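PDB 6KI3: probable AP endonuclease from African swine fever virus, which probably cleaves damaged DNA on the 5' side of abasic sites during repair, using three zinc ions, and also trims mismatched 3' ends as a 3'-5' exonuclease. Local coordinates for residues V49-G53 with E105-C109; D184-S190 with G232-H238; W204-E209 with C261-Y265. One frame throughout, in Å; residues are numbered along the deposited sequence.

Contact 1: V49-G53 with E105-C109; sequences VFIAG and ELLIC. With nucleotides of chain C.
I51 and A52, on the loop that leaves strand 46-49 of this TIM barrel, rest against helix 96-112, an example of one loop serving two surfaces: its aromatic residue lies beside the DNA, met at the ring's edge or obliquely, while its aliphatic groups face the protein. V49 ends the strand with backbone hydrogen bonds to V81 and H83 on strand 79-83. F50 then turns away from the helix; its ring meets those of F10 and H83, and its CE2 comes 3.5 Å from C2' of the abasic-site analogue 3DR1 of chain C. I51 points back. Its CG1 is flanked by the main-chain N and C alike (chi1 66°), and an extended chi2 carries CD1 to the helix, 3.8 Å from I108 CG2 and 3.9 Å from C109 SG. I51 and I108 lie side by side, pointing opposite ways. A52 places CB 3.6 Å from E105 OE2, a buried oxygen for which the model holds no polar partner. E105 OE1 lies close to D88 OD2, and the crowding of like charges may favour a shared proton. G53 returns the chain to the DNA, with its O 3.5 Å from O4' of DG3 of chain C.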
loop_
_atom_site.group_PDB
_atom_site.type_symbol
_atom_site.label_atom_id
_atom_site.label_comp_id
_atom_site.label_asym_id
_atom_site.label_seq_id
_atom_site.Cartn_x
_atom_site.Cartn_y
_atom_site.Cartn_z
ATOM N N VAL A 49 -7.627 1.173 -4.176
ATOM C CA VAL A 49 -8.232 2.006 -5.207
ATOM C C VAL A 49 -7.882 3.466 -4.953
ATOM O O VAL A 49 -7.503 3.859 -3.848
ATOM C CB VAL A 49 -9.769 1.844 -5.266
ATOM C CG1 VAL A 49 -10.150 0.462 -5.774
ATOM C CG2 VAL A 49 -10.382 2.103 -3.897
ATOM N N PHE A 50 -8.009 4.268 -6.008
ATOM C CA PHE A 50 -7.995 5.722 -5.904
ATOM C C PHE A 50 -9.438 6.209 -5.878
ATOM O O PHE A 50 -10.187 5.988 -6.836
ATOM C CB PHE A 50 -7.256 6.367 -7.078
ATOM C CG PHE A 50 -5.765 6.198 -7.040
ATOM C CD1 PHE A 50 -5.000 6.868 -6.101
ATOM C CD2 PHE A 50 -5.123 5.398 -7.971
ATOM C CE1 PHE A 50 -3.624 6.721 -6.072
ATOM C CE2 PHE A 50 -3.751 5.249 -7.950
ATOM C CZ PHE A 50 -2.999 5.911 -6.999
ATOM N N ILE A 51 -9.835 6.864 -4.782
ATOM C CA ILE A 51 -11.120 7.558 -4.769
ATOM C C ILE A 51 -10.981 9.004 -5.220
ATOM O O ILE A 51 -12.001 9.680 -5.426
ATOM C CB ILE A 51 -11.782 7.514 -3.378
ATOM C CG1 ILE A 51 -10.964 8.315 -2.365
ATOM C CG2 ILE A 51 -11.959 6.075 -2.919
ATOM C CD1 ILE A 51 -11.547 8.304 -0.968
ATOM N N ALA A 52 -9.755 9.495 -5.389
ATOM C CA ALA A 52 -9.511 10.850 -5.854
ATOM C C ALA A 52 -8.189 10.877 -6.606
ATOM O O ALA A 52 -7.314 10.034 -6.393
ATOM C CB ALA A 52 -9.493 11.852 -4.693
ATOM N N GLY A 53 -8.056 11.855 -7.497
ATOM C CA GLY A 53 -6.823 12.049 -8.239
ATOM C C GLY A 53 -6.529 10.987 -9.281
ATOM O O GLY A 53 -7.369 10.707 -10.139
ATOM N N GLU A 105 -11.201 13.122 1.745
ATOM C CA GLU A 105 -10.957 11.711 1.459
ATOM C C GLU A 105 -11.169 10.852 2.699
ATOM O O GLU A 105 -11.820 9.803 2.638
ATOM C CB GLU A 105 -9.541 11.527 0.912
ATOM C CG GLU A 105 -9.353 12.003 -0.518
ATOM C CD GLU A 105 -7.901 11.972 -0.950
ATOM O OE1 GLU A 105 -7.117 12.812 -0.460
ATOM O OE2 GLU A 105 -7.540 11.103 -1.772
ATOM N N LEU A 106 -10.627 11.287 3.840
ATOM C CA LEU A 106 -10.794 10.526 5.074
ATOM C C LEU A 106 -12.264 10.397 5.449
ATOM O O LEU A 106 -12.710 9.327 5.880
ATOM C CB LEU A 106 -10.006 11.186 6.206
ATOM C CG LEU A 106 -8.484 11.183 6.053
ATOM C CD1 LEU A 106 -7.839 12.028 7.136
ATOM C CD2 LEU A 106 -7.946 9.761 6.091
ATOM N N LEU A 107 -13.036 11.474 5.284
ATOM C CA LEU A 107 -14.470 11.396 5.539
ATOM C C LEU A 107 -15.150 10.457 4.550
ATOM O O LEU A 107 -16.033 9.678 4.928
ATOM C CB LEU A 107 -15.092 12.791 5.472
ATOM N N ILE A 108 -14.746 10.512 3.279
ATOM C CA ILE A 108 -15.329 9.637 2.265
ATOM C C ILE A 108 -14.994 8.180 2.561
ATOM O O ILE A 108 -15.821 7.283 2.351
ATOM C CB ILE A 108 -14.851 10.059 0.861
ATOM C CG1 ILE A 108 -15.441 11.418 0.480
ATOM C CG2 ILE A 108 -15.226 9.014 -0.179
ATOM C CD1 ILE A 108 -14.849 12.006 -0.781
ATOM N N CYS A 109 -13.783 7.921 3.063
ATOM C CA CYS A 109 -13.383 6.548 3.362
ATOM C C CYS A 109 -14.299 5.914 4.400
ATOM O O CYS A 109 -14.679 4.744 4.272
ATOM C CB CYS A 109 -11.931 6.513 3.837
ATOM S SG CYS A 109 -10.711 6.817 2.540
ATOM O "O5'" 3DR C 1 2.651 3.097 -6.541
ATOM P P 3DR C 1 3.720 3.795 -5.563
ATOM O OP1 3DR C 1 2.913 4.842 -4.835
ATOM O OP2 3DR C 1 4.196 2.655 -4.700
ATOM O OP3 3DR C 1 4.763 4.366 -6.494
ATOM C "C2'" 3DR C 1 -1.388 2.647 -8.257
ATOM C "C5'" 3DR C 1 1.673 3.865 -7.238
ATOM C "C4'" 3DR C 1 1.005 2.962 -8.267
ATOM O "O4'" 3DR C 1 0.706 1.705 -7.659
ATOM C "C1'" 3DR C 1 -0.675 1.375 -7.820
ATOM C "C3'" 3DR C 1 -0.295 3.551 -8.788
ATOM O "O3'" 3DR C 1 -0.297 3.482 -10.215
ATOM P P DG C 3 -7.457 4.738 -12.102
ATOM O OP1 DG C 3 -7.995 4.105 -10.879
ATOM O OP2 DG C 3 -7.310 3.937 -13.338
ATOM O "O5'" DG C 3 -8.356 6.012 -12.431
ATOM C "C5'" DG C 3 -8.348 7.116 -11.539
ATOM C "C4'" DG C 3 -9.056 8.308 -12.148
ATOM O "O4'" DG C 3 -8.157 9.008 -13.051
ATOM C "C3'" DG C 3 -10.304 7.975 -12.964
ATOM O "O3'" DG C 3 -11.296 8.950 -12.708
ATOM C "C2'" DG C 3 -9.798 8.052 -14.405
ATOM C "C1'" DG C 3 -8.784 9.176 -14.302
ATOM N N9 DG C 3 -7.758 9.137 -15.339
ATOM C C8 DG C 3 -7.158 8.019 -15.866
ATOM N N7 DG C 3 -6.268 8.290 -16.779
ATOM C C5 DG C 3 -6.277 9.677 -16.862
ATOM C C6 DG C 3 -5.518 10.547 -17.681
ATOM O O6 DG C 3 -4.660 10.253 -18.525
ATOM N N1 DG C 3 -5.838 11.884 -17.448
ATOM C C2 DG C 3 -6.771 12.322 -16.539
ATOM N N2 DG C 3 -6.941 13.650 -16.454
ATOM N N3 DG C 3 -7.488 11.518 -15.765
ATOM C C4 DG C 3 -7.189 10.213 -15.980
#

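Contact 2: D184-S190 with G232-H238; sequences DTAHIWS and GSGIDRH. With ZN (zinc ion), chain I; ZN (zinc ion), chain J; nucleotides of chain C; nucleotides of chain B.
S190 ends the short helix 185-190 directly against G232, their CA atoms 4.7 Å apart, and from there the loop 232-238 runs back along the helix until H238 lies near A186. Two backbone bonds fasten the start of the loop to the helix end: G232 N to W189 O, in the carbonyl plane, and G234 N to S190 O, nearly straight at 169°. The positive phi of both glycines helps the chain fold tightly here, and S233 OG accepts from I235 N in an ST turn. S190 OG adds a bond to I235 O, 3.0 Å long, arriving above the carbonyl plane. The helix and loop joined in this way carry the three protein ligands of the third zinc of the trinuclear endonuclease IV-type site. H187 NE2 and H238 NE2 each bind the zinc of chain I at 2.1 Å, and D236 OD2 binds it at 2.0 Å, while OP2 and OP3 of 3DR1 of chain C complete its shell. The H187 ring and D236 carboxylate are turned 88° apart. At the rim of the H187 ring T148 O takes the hydrogen of ND1, and over the centre of one face sits D184 CG. D184 OD2 binds the zinc of chain J, also held by E147, H223 and E276; phosphate OP2 bridges the metals, more loosely to the zinc of chain I. R237 bends outward, its guanidinium flanked off-centre by I235 CG2 on one face and C5' of DC8 of chain B on the opposite face.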
loop_
_atom_site.group_PDB
_atom_site.type_symbol
_atom_site.label_atom_id
_atom_site.label_comp_id
_atom_site.label_asym_id
_atom_site.label_seq_id
_atom_site.Cartn_x
_atom_site.Cartn_y
_atom_site.Cartn_z
ATOM N N ASP A 184 6.411 -0.436 1.462
ATOM C CA ASP A 184 6.516 -0.762 0.045
ATOM C C ASP A 184 7.911 -1.332 -0.192
ATOM O O ASP A 184 8.910 -0.611 -0.088
ATOM C CB ASP A 184 6.255 0.468 -0.823
ATOM C CG ASP A 184 5.995 0.115 -2.276
ATOM O OD1 ASP A 184 6.741 -0.713 -2.838
ATOM O OD2 ASP A 184 5.033 0.662 -2.857
ATOM N N THR A 185 7.974 -2.628 -0.506
ATOM C CA THR A 185 9.262 -3.307 -0.620
ATOM C C THR A 185 10.098 -2.740 -1.762
ATOM O O THR A 185 11.325 -2.636 -1.650
ATOM C CB THR A 185 9.050 -4.810 -0.808
ATOM O OG1 THR A 185 8.227 -5.040 -1.960
ATOM C CG2 THR A 185 8.377 -5.410 0.418
ATOM N N ALA A 186 9.454 -2.370 -2.871
ATOM C CA ALA A 186 10.180 -1.766 -3.983
ATOM C C ALA A 186 10.781 -0.416 -3.616
ATOM O O ALA A 186 11.766 -0.000 -4.237
ATOM C CB ALA A 186 9.259 -1.608 -5.194
ATOM N N HIS A 187 10.219 0.270 -2.619
ATOM C CA HIS A 187 10.708 1.597 -2.261
ATOM C C HIS A 187 11.906 1.522 -1.324
ATOM O O HIS A 187 12.900 2.227 -1.525
ATOM C CB HIS A 187 9.584 2.418 -1.630
ATOM C CG HIS A 187 8.482 2.760 -2.583
ATOM N ND1 HIS A 187 7.451 3.613 -2.255
ATOM C CD2 HIS A 187 8.252 2.362 -3.855
ATOM C CE1 HIS A 187 6.634 3.727 -3.286
ATOM N NE2 HIS A 187 7.096 2.976 -4.269
ATOM N N ILE A 188 11.830 0.678 -0.290
ATOM C CA ILE A 188 12.974 0.525 0.605
ATOM C C ILE A 188 14.152 -0.078 -0.143
ATOM O O ILE A 188 15.313 0.197 0.183
ATOM C CB ILE A 188 12.596 -0.313 1.845
ATOM C CG1 ILE A 188 12.302 -1.765 1.461
ATOM C CG2 ILE A 188 11.404 0.305 2.565
ATOM C CD1 ILE A 188 12.144 -2.685 2.653
ATOM N N TRP A 189 13.878 -0.902 -1.157
ATOM C CA TRP A 189 14.937 -1.373 -2.042
ATOM C C TRP A 189 15.544 -0.213 -2.819
ATOM O O TRP A 189 16.770 -0.064 -2.882
ATOM C CB TRP A 189 14.380 -2.431 -2.993
ATOM C CG TRP A 189 15.293 -2.790 -4.127
ATOM C CD1 TRP A 189 15.330 -2.213 -5.363
ATOM C CD2 TRP A 189 16.289 -3.819 -4.135
ATOM N NE1 TRP A 189 16.291 -2.814 -6.139
ATOM C CE2 TRP A 189 16.893 -3.805 -5.408
ATOM C CE3 TRP A 189 16.728 -4.750 -3.190
ATOM C CZ2 TRP A 189 17.915 -4.685 -5.760
ATOM C CZ3 TRP A 189 17.744 -5.622 -3.540
ATOM C CH2 TRP A 189 18.326 -5.583 -4.814
ATOM N N SER A 190 14.690 0.623 -3.418
ATOM C CA SER A 190 15.172 1.795 -4.141
ATOM C C SER A 190 15.925 2.750 -3.223
ATOM O O SER A 190 16.830 3.460 -3.674
ATOM C CB SER A 190 13.998 2.510 -4.812
ATOM O OG SER A 190 14.398 3.746 -5.377
ATOM N N GLY A 232 19.325 1.062 -4.246
ATOM C CA GLY A 232 19.874 2.385 -4.073
ATOM C C GLY A 232 19.579 3.362 -5.202
ATOM O O GLY A 232 20.285 4.367 -5.322
ATOM N N SER A 233 18.696 3.043 -6.077
ATOM C CA SER A 233 18.402 3.891 -7.164
ATOM C C SER A 233 17.791 5.270 -6.925
ATOM O O SER A 233 18.184 6.216 -7.566
ATOM C CB SER A 233 17.494 3.052 -8.043
ATOM O OG SER A 233 16.839 3.818 -8.993
ATOM N N GLY A 234 16.894 5.398 -5.953
ATOM C CA GLY A 234 16.043 6.569 -5.862
ATOM C C GLY A 234 14.969 6.624 -6.920
ATOM O O GLY A 234 14.123 7.521 -6.869
ATOM N N ILE A 235 14.976 5.690 -7.872
ATOM C CA ILE A 235 14.007 5.632 -8.955
ATOM C C ILE A 235 13.083 4.450 -8.706
ATOM O O ILE A 235 13.526 3.382 -8.266
ATOM C CB ILE A 235 14.708 5.515 -10.323
ATOM C CG1 ILE A 235 15.762 6.612 -10.478
ATOM C CG2 ILE A 235 13.697 5.604 -11.455
ATOM C CD1 ILE A 235 16.713 6.386 -11.632
ATOM N N ASP A 236 11.799 4.641 -8.990
ATOM C CA ASP A 236 10.758 3.673 -8.667
ATOM C C ASP A 236 10.234 3.043 -9.952
ATOM O O ASP A 236 9.564 3.709 -10.749
ATOM C CB ASP A 236 9.633 4.348 -7.887
ATOM C CG ASP A 236 8.559 3.376 -7.458
ATOM O OD1 ASP A 236 8.899 2.220 -7.134
ATOM O OD2 ASP A 236 7.374 3.770 -7.449
ATOM N N ARG A 237 10.531 1.757 -10.146
ATOM C CA ARG A 237 10.009 0.977 -11.265
ATOM C C ARG A 237 9.483 -0.343 -10.719
ATOM O O ARG A 237 10.268 -1.231 -10.369
ATOM C CB ARG A 237 11.082 0.734 -12.329
ATOM C CG ARG A 237 11.597 1.992 -13.006
ATOM C CD ARG A 237 10.481 2.740 -13.717
ATOM N NE ARG A 237 10.330 4.096 -13.197
ATOM C CZ ARG A 237 10.928 5.165 -13.712
ATOM N NH1 ARG A 237 10.735 6.360 -13.169
ATOM N NH2 ARG A 237 11.717 5.041 -14.769
ATOM N N HIS A 238 8.160 -0.478 -10.650
ATOM C CA HIS A 238 7.560 -1.683 -10.099
ATOM C C HIS A 238 7.675 -2.847 -11.077
ATOM O O HIS A 238 7.721 -2.666 -12.296
ATOM C CB HIS A 238 6.089 -1.443 -9.753
ATOM C CG HIS A 238 5.884 -0.532 -8.583
ATOM N ND1 HIS A 238 4.646 -0.312 -8.019
ATOM C CD2 HIS A 238 6.760 0.212 -7.868
ATOM C CE1 HIS A 238 4.767 0.532 -7.010
ATOM N NE2 HIS A 238 6.041 0.864 -6.897
HETATM ZN ZN ZN I . 6.201 2.786 -6.140
HETATM ZN ZN ZN J . 3.216 1.742 -3.061
ATOM O "O5'" 3DR C 1 2.651 3.097 -6.541
ATOM P P 3DR C 1 3.720 3.795 -5.563
ATOM O OP1 3DR C 1 2.913 4.842 -4.835
ATOM O OP2 3DR C 1 4.196 2.655 -4.700
ATOM O OP3 3DR C 1 4.763 4.366 -6.494
ATOM C "C2'" 3DR C 1 -1.388 2.647 -8.257
ATOM C "C5'" 3DR C 1 1.673 3.865 -7.238
ATOM C "C4'" 3DR C 1 1.005 2.962 -8.267
ATOM O "O4'" 3DR C 1 0.706 1.705 -7.659
ATOM C "C1'" 3DR C 1 -0.675 1.375 -7.820
ATOM C "C3'" 3DR C 1 -0.295 3.551 -8.788
ATOM O "O3'" 3DR C 1 -0.297 3.482 -10.215
ATOM P P DC B 8 7.828 8.168 -18.839
ATOM O OP1 DC B 8 8.520 7.131 -19.638
ATOM O OP2 DC B 8 6.582 8.783 -19.350
ATOM O "O5'" DC B 8 7.531 7.577 -17.384
ATOM C "C5'" DC B 8 8.612 7.162 -16.561
ATOM C "C4'" DC B 8 8.307 7.413 -15.095
ATOM O "O4'" DC B 8 8.188 8.824 -14.855
ATOM C "C3'" DC B 8 6.992 6.833 -14.600
ATOM O "O3'" DC B 8 7.201 5.517 -14.104
ATOM C "C2'" DC B 8 6.566 7.799 -13.477
ATOM C "C1'" DC B 8 7.515 8.994 -13.634
ATOM N N1 DC B 8 6.818 10.312 -13.648
ATOM C C2 DC B 8 6.901 11.148 -12.529
ATOM O O2 DC B 8 7.556 10.776 -11.547
ATOM N N3 DC B 8 6.261 12.343 -12.553
ATOM C C4 DC B 8 5.567 12.706 -13.631
ATOM N N4 DC B 8 4.954 13.894 -13.608
ATOM C C5 DC B 8 5.469 11.868 -14.781
ATOM C C6 DC B 8 6.103 10.690 -14.745
#

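Contact 3: W204-E209 with C261-Y265; sequences WLRSLE and CFVEY
L205 lays its branched end on the F262 ring, joining segments 204-209 and 261-265, whose axes run roughly parallel, at 25°, and approach to 11.2 Å. L205 CD1 makes a CH-pi contact, 3.9 Å from the ring centroid of F262 and only 16° off the normal, though displaced toward the rim. The second branch, CD2, reaches F262 CE1 at 3.6 Å; both methyls lie on the same face, CD1 over the ring and CD2 beyond its rim at CE1. W204 approaches the same rim obliquely through CZ3, while its indole N-H is held by S159 O.

Apolar packing continues around the leucine. L205 CD1 lies between C261 SG, 3.9 Å away, and Y265 CB, two residues one turn apart, and comes closer still to the backbone, 3.6 Å from C261 O. The side chains of L208 and Y265 cross at about a right angle, L208 CD2 nearing the hydroxyl end of the phenol, 3.9 Å from Y265 CZ.

A polar group meets an aromatic edge at the end of helix 198-209. With CG of Y265 anti to its own backbone N (chi1 170°), the ring extends toward E209, whose CD lies in the ring plane 3.3 Å from CE2. The carboxylate sits at the CE2-CD2 edge, its plane almost perpendicular to the ring, with OE1 nearest CE2 and OE2 nearest CD2; E209 OE2 has a further, weak hydrogen bond to H269.

These are consecutive outer helices of the barrel, one preceding strand 220-227 and the other following it in the chain. M161 of helix 161-174 packs on W204 and L208, while I220 of strand 220-227 touches both L208 and Y265.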
loop_
_atom_site.group_PDB
_atom_site.type_symbol
_atom_site.label_atom_id
_atom_site.label_comp_id
_atom_site.label_asym_id
_atom_site.label_seq_id
_atom_site.Cartn_x
_atom_site.Cartn_y
_atom_site.Cartn_z
ATOM N N TRP A 204 15.790 -7.289 8.753
ATOM C CA TRP A 204 15.029 -6.044 8.705
ATOM C C TRP A 204 13.668 -6.203 9.373
ATOM O O TRP A 204 13.227 -5.316 10.113
ATOM C CB TRP A 204 14.870 -5.592 7.253
ATOM C CG TRP A 204 14.365 -4.188 7.093
ATOM C CD1 TRP A 204 15.117 -3.052 7.010
ATOM C CD2 TRP A 204 12.998 -3.771 6.984
ATOM N NE1 TRP A 204 14.305 -1.956 6.861
ATOM C CE2 TRP A 204 12.999 -2.369 6.841
ATOM C CE3 TRP A 204 11.774 -4.448 6.995
ATOM C CZ2 TRP A 204 11.824 -1.631 6.712
ATOM C CZ3 TRP A 204 10.609 -3.713 6.866
ATOM C CH2 TRP A 204 10.643 -2.319 6.728
ATOM N N LEU A 205 12.992 -7.329 9.128
ATOM C CA LEU A 205 11.668 -7.536 9.707
ATOM C C LEU A 205 11.739 -7.824 11.201
ATOM O O LEU A 205 10.789 -7.524 11.932
ATOM C CB LEU A 205 10.948 -8.670 8.976
ATOM C CG LEU A 205 10.422 -8.318 7.583
ATOM C CD1 LEU A 205 9.871 -9.548 6.878
ATOM C CD2 LEU A 205 9.361 -7.231 7.676
ATOM N N ARG A 206 12.845 -8.405 11.673
ATOM C CA ARG A 206 13.011 -8.598 13.111
ATOM C C ARG A 206 13.195 -7.265 13.822
ATOM O O ARG A 206 12.633 -7.047 14.902
ATOM C CB ARG A 206 14.195 -9.525 13.388
ATOM N N SER A 207 13.979 -6.359 13.231
ATOM C CA SER A 207 14.115 -5.020 13.793
ATOM C C SER A 207 12.789 -4.272 13.769
ATOM O O SER A 207 12.567 -3.375 14.590
ATOM C CB SER A 207 15.182 -4.237 13.029
ATOM O OG SER A 207 14.834 -4.107 11.661
ATOM N N LEU A 208 11.899 -4.627 12.840
ATOM C CA LEU A 208 10.570 -4.027 12.815
ATOM C C LEU A 208 9.741 -4.486 14.007
ATOM O O LEU A 208 9.114 -3.670 14.693
ATOM C CB LEU A 208 9.861 -4.371 11.505
ATOM C CG LEU A 208 8.402 -3.921 11.424
ATOM C CD1 LEU A 208 8.305 -2.404 11.487
ATOM C CD2 LEU A 208 7.735 -4.459 10.169
ATOM N N GLU A 209 9.720 -5.796 14.266
ATOM C CA GLU A 209 8.969 -6.303 15.408
ATOM C C GLU A 209 9.554 -5.811 16.724
ATOM O O GLU A 209 8.825 -5.664 17.711
ATOM C CB GLU A 209 8.932 -7.831 15.382
ATOM C CG GLU A 209 8.461 -8.416 14.062
ATOM C CD GLU A 209 7.272 -9.342 14.226
ATOM O OE1 GLU A 209 6.244 -8.898 14.778
ATOM O OE2 GLU A 209 7.367 -10.513 13.801
ATOM N N CYS A 261 9.972 -14.425 3.347
ATOM C CA CYS A 261 10.037 -13.964 4.729
ATOM C C CYS A 261 9.006 -12.871 4.987
ATOM O O CYS A 261 8.436 -12.796 6.083
ATOM C CB CYS A 261 11.445 -13.468 5.053
ATOM S SG CYS A 261 11.686 -13.002 6.783
ATOM N N PHE A 262 8.754 -12.016 3.993
ATOM C CA PHE A 262 7.686 -11.030 4.122
ATOM C C PHE A 262 6.321 -11.704 4.172
ATOM O O PHE A 262 5.427 -11.252 4.895
ATOM C CB PHE A 262 7.745 -10.026 2.968
ATOM C CG PHE A 262 8.743 -8.919 3.169
ATOM C CD1 PHE A 262 8.401 -7.783 3.884
ATOM C CD2 PHE A 262 10.018 -9.008 2.635
ATOM C CE1 PHE A 262 9.314 -6.760 4.069
ATOM C CE2 PHE A 262 10.935 -7.988 2.816
ATOM C CZ PHE A 262 10.583 -6.863 3.534
ATOM N N VAL A 263 6.144 -12.788 3.413
ATOM C CA VAL A 263 4.869 -13.496 3.414
ATOM C C VAL A 263 4.612 -14.134 4.775
ATOM O O VAL A 263 3.472 -14.165 5.256
ATOM C CB VAL A 263 4.839 -14.537 2.279
ATOM C CG1 VAL A 263 3.572 -15.377 2.349
ATOM C CG2 VAL A 263 4.947 -13.846 0.930
ATOM N N GLU A 264 5.664 -14.637 5.423
ATOM C CA GLU A 264 5.496 -15.265 6.731
ATOM C C GLU A 264 5.118 -14.241 7.795
ATOM O O GLU A 264 4.294 -14.526 8.671
ATOM C CB GLU A 264 6.772 -16.008 7.125
ATOM C CG GLU A 264 7.002 -17.302 6.354
ATOM C CD GLU A 264 8.292 -17.996 6.751
ATOM O OE1 GLU A 264 9.267 -17.291 7.090
ATOM O OE2 GLU A 264 8.330 -19.245 6.733
ATOM N N TYR A 265 5.709 -13.044 7.741
ATOM C CA TYR A 265 5.334 -11.999 8.687
ATOM C C TYR A 265 3.911 -11.517 8.435
ATOM O O TYR A 265 3.151 -11.286 9.384
ATOM C CB TYR A 265 6.322 -10.834 8.604
ATOM C CG TYR A 265 5.898 -9.598 9.370
ATOM C CD1 TYR A 265 5.115 -8.618 8.772
ATOM C CD2 TYR A 265 6.289 -9.405 10.687
ATOM C CE1 TYR A 265 4.725 -7.493 9.466
ATOM C CE2 TYR A 265 5.906 -8.276 11.387
ATOM C CZ TYR A 265 5.124 -7.325 10.771
ATOM O OH TYR A 265 4.736 -6.199 11.459
#

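Overall arrangement
All three contacts are mainly buried, yet polar, metal-bound contact 2 stands apart from the apolar packing of contacts 1 and 3. Contact 1 lies on the opposite side of the chain's centre from the other two and joins a DNA-facing loop to an outer helix by sparse aliphatic packing. Contact 2 relies on backbone bonds and zinc ligands beside the phosphate. Contact 3, about 14 Å from the nucleic acid at its nearest atom, joins two outer helices and adds aromatic rings to the aliphatic packing. Contacts 2 and 3 alternate along the chain and also touch: T185 CG2 lies 4.0 Å from F262 CE1, so the zinc-bearing helix 185-190 rests on the helix-helix layer.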